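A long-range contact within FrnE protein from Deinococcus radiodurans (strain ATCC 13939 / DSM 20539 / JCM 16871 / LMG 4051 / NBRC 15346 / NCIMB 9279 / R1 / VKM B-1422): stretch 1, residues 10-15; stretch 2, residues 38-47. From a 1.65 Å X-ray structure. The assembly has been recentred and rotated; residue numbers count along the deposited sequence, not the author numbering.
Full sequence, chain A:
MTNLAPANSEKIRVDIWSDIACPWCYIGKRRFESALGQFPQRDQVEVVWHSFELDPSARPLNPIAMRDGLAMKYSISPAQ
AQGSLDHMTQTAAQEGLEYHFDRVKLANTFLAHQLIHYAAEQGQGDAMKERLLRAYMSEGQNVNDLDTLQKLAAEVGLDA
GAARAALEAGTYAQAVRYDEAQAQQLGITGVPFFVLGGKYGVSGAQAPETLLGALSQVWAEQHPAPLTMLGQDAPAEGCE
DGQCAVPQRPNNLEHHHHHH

Stretch 1 10-15: EKIRVD
Stretch 2, residues 38-47: QFPQRDQVEV

Parallel β-strands sort their side chains by alternation, and the pairing of residues 12-14 with 45-47 in FrnE shows how rotamers complete that sorting. The strands run in the same direction, their axes inclined by 23° and 4.6 Å apart at closest approach. Ile-12, Arg-13 and Val-14 pair with Val-45, Glu-46 and Val-47, at CA–CA distances of 4.7, 4.7 and 4.8 Å. All six residues have extended backbones, phi from -89° to -118° and psi from 114° to 131°. Glu-46 supplies both of its peptide groups to stretch 1: its N donates to Ile-12 O (2.7 Å) and its O accepts from Val-14 N (2.7 Å), both nearly linear. One step earlier, Ile-12 N donates to Gln-44 O (2.9 Å).

The approach to the second strand is compact. A type I turn from Phe-39 to Arg-42, closed by Arg-42 N to Phe-39 O (3.0 Å), leads into a short 3-10 segment that ends at Gln-44, before the chain extends at Val-45.

Ile-12, Val-14, Val-45 and Val-47 share one face. The three valines are t (chi1 near 180°), and Val-14 CG2 meets Val-45 CG1 at 3.7 Å. Ile-12 is m,t (-67°, 169°), which carries its CD1 to 3.9 Å from CZ of Phe-39; that ring, at chi1 -179° and chi2 54°, presents itself obliquely. These contacts are apolar packing, burying hydrocarbon.

Arg-13 and Glu-46 occupy the other, exposed face. Glu-46 lies between wells (chi1 -112°, chi2 148°), with OE2 3.6 Å from Lys-11 NZ in a salt bridge. Lys-11 (chi1 -75°, chi2 -116°, chi3 145°, chi4 173°) also brings NZ within 3.5 Å of Asp-43 O, a weak hydrogen bond. Its ammonium thus serves a carboxylate and a backbone carbonyl together.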

# COMPACT_ATOMS: atom_id res chain seq x y z
N GLU A 10 16.75 13.87 10.33
CA GLU A 10 15.98 13.48 11.51
C GLU A 10 14.62 12.90 11.12
O GLU A 10 13.65 13.01 11.88
CB GLU A 10 15.78 14.68 12.44
CG GLU A 10 16.91 14.88 13.43
CD GLU A 10 16.60 14.28 14.79
OE1 GLU A 10 15.58 14.66 15.40
OE2 GLU A 10 17.39 13.43 15.25
N LYS A 11 14.55 12.28 9.95
CA LYS A 11 13.32 11.66 9.49
C LYS A 11 13.51 10.18 9.21
O LYS A 11 14.61 9.73 8.90
CB LYS A 11 12.80 12.37 8.24
CG LYS A 11 12.17 13.72 8.52
CD LYS A 11 10.69 13.70 8.16
CE LYS A 11 9.88 14.57 9.11
NZ LYS A 11 8.47 14.68 8.66
N ILE A 12 12.42 9.43 9.35
CA ILE A 12 12.41 8.02 8.99
C ILE A 12 11.51 7.83 7.78
O ILE A 12 10.34 8.17 7.83
CB ILE A 12 11.90 7.14 10.14
CG1 ILE A 12 12.88 7.15 11.30
CG2 ILE A 12 11.68 5.72 9.66
CD1 ILE A 12 12.30 6.52 12.54
N ARG A 13 12.06 7.29 6.70
CA ARG A 13 11.26 7.03 5.51
C ARG A 13 10.74 5.61 5.52
O ARG A 13 11.49 4.66 5.75
CB ARG A 13 12.07 7.29 4.24
CG ARG A 13 11.38 6.79 2.98
CD ARG A 13 11.84 7.59 1.78
NE ARG A 13 12.17 6.75 0.63
CZ ARG A 13 13.32 6.08 0.50
NH1 ARG A 13 14.23 6.13 1.46
NH2 ARG A 13 13.53 5.33 -0.57
N VAL A 14 9.44 5.46 5.29
CA VAL A 14 8.85 4.15 5.12
C VAL A 14 8.28 4.06 3.72
O VAL A 14 7.35 4.80 3.39
CB VAL A 14 7.75 3.86 6.15
CG1 VAL A 14 7.15 2.49 5.92
CG2 VAL A 14 8.31 3.99 7.57
N ASP A 15 8.84 3.17 2.92
CA ASP A 15 8.33 2.89 1.58
C ASP A 15 7.46 1.65 1.58
O ASP A 15 7.90 0.59 2.02
CB ASP A 15 9.48 2.73 0.59
CG ASP A 15 10.26 4.00 0.43
OD1 ASP A 15 9.76 4.89 -0.28
OD2 ASP A 15 11.35 4.12 1.04
N GLN A 38 1.65 3.88 18.22
CA GLN A 38 2.40 3.56 19.44
C GLN A 38 3.84 4.08 19.43
O GLN A 38 4.57 3.97 20.41
CB GLN A 38 2.41 2.05 19.66
CG GLN A 38 1.03 1.43 19.70
CD GLN A 38 1.07 -0.08 19.68
OE1 GLN A 38 1.80 -0.71 20.45
NE2 GLN A 38 0.28 -0.69 18.78
N PHE A 39 4.25 4.64 18.30
CA PHE A 39 5.64 5.06 18.10
C PHE A 39 5.84 6.52 18.50
O PHE A 39 5.29 7.43 17.86
CB PHE A 39 6.03 4.83 16.64
CG PHE A 39 7.45 5.21 16.32
CD1 PHE A 39 8.51 4.71 17.07
CD2 PHE A 39 7.72 6.06 15.26
CE1 PHE A 39 9.81 5.05 16.76
CE2 PHE A 39 9.02 6.41 14.95
CZ PHE A 39 10.07 5.91 15.70
N PRO A 40 6.64 6.76 19.55
CA PRO A 40 6.77 8.12 20.10
C PRO A 40 7.21 9.15 19.07
O PRO A 40 6.74 10.28 19.12
CB PRO A 40 7.84 7.95 21.19
CG PRO A 40 7.70 6.55 21.61
CD PRO A 40 7.35 5.77 20.37
N GLN A 41 8.08 8.76 18.14
CA GLN A 41 8.59 9.70 17.15
C GLN A 41 7.80 9.65 15.84
O GLN A 41 8.34 9.93 14.77
CB GLN A 41 10.08 9.45 16.89
CG GLN A 41 10.97 9.76 18.09
CD GLN A 41 10.92 8.69 19.18
OE1 GLN A 41 10.48 7.57 18.95
NE2 GLN A 41 11.36 9.05 20.38
N ARG A 42 6.51 9.31 15.93
CA ARG A 42 5.66 9.13 14.75
C ARG A 42 5.65 10.34 13.81
O ARG A 42 5.50 10.18 12.61
CB ARG A 42 4.22 8.82 15.19
CG ARG A 42 3.52 9.99 15.87
CD ARG A 42 2.18 9.58 16.49
NE ARG A 42 2.34 8.66 17.60
CZ ARG A 42 2.57 9.03 18.87
NH1 ARG A 42 2.67 10.32 19.19
NH2 ARG A 42 2.71 8.11 19.81
N ASP A 43 5.85 11.54 14.35
CA ASP A 43 5.84 12.76 13.55
C ASP A 43 7.05 12.86 12.64
O ASP A 43 7.05 13.63 11.68
CB ASP A 43 5.78 13.99 14.46
CG ASP A 43 4.44 14.15 15.13
OD1 ASP A 43 3.48 13.46 14.72
OD2 ASP A 43 4.34 14.97 16.07
N GLN A 44 8.08 12.07 12.93
CA GLN A 44 9.28 12.08 12.10
C GLN A 44 9.19 11.08 10.95
O GLN A 44 10.09 11.01 10.11
CB GLN A 44 10.52 11.79 12.93
CG GLN A 44 10.71 12.73 14.11
CD GLN A 44 10.45 14.18 13.74
OE1 GLN A 44 11.09 14.72 12.83
NE2 GLN A 44 9.51 14.81 14.43
N VAL A 45 8.11 10.32 10.89
CA VAL A 45 8.00 9.26 9.88
C VAL A 45 7.38 9.78 8.59
O VAL A 45 6.35 10.44 8.61
CB VAL A 45 7.17 8.09 10.40
CG1 VAL A 45 7.11 6.98 9.36
CG2 VAL A 45 7.77 7.56 11.68
N GLU A 46 8.04 9.47 7.48
CA GLU A 46 7.52 9.78 6.14
C GLU A 46 7.06 8.53 5.40
O GLU A 46 7.88 7.68 5.05
CB GLU A 46 8.58 10.50 5.31
CG GLU A 46 8.24 11.95 5.01
CD GLU A 46 9.48 12.82 4.92
OE1 GLU A 46 10.54 12.31 4.48
OE2 GLU A 46 9.39 14.01 5.29
N VAL A 47 5.77 8.42 5.14
CA VAL A 47 5.24 7.24 4.46
C VAL A 47 5.06 7.55 2.97
O VAL A 47 4.42 8.53 2.61
CB VAL A 47 3.89 6.78 5.07
CG1 VAL A 47 3.35 5.55 4.34
CG2 VAL A 47 4.06 6.50 6.55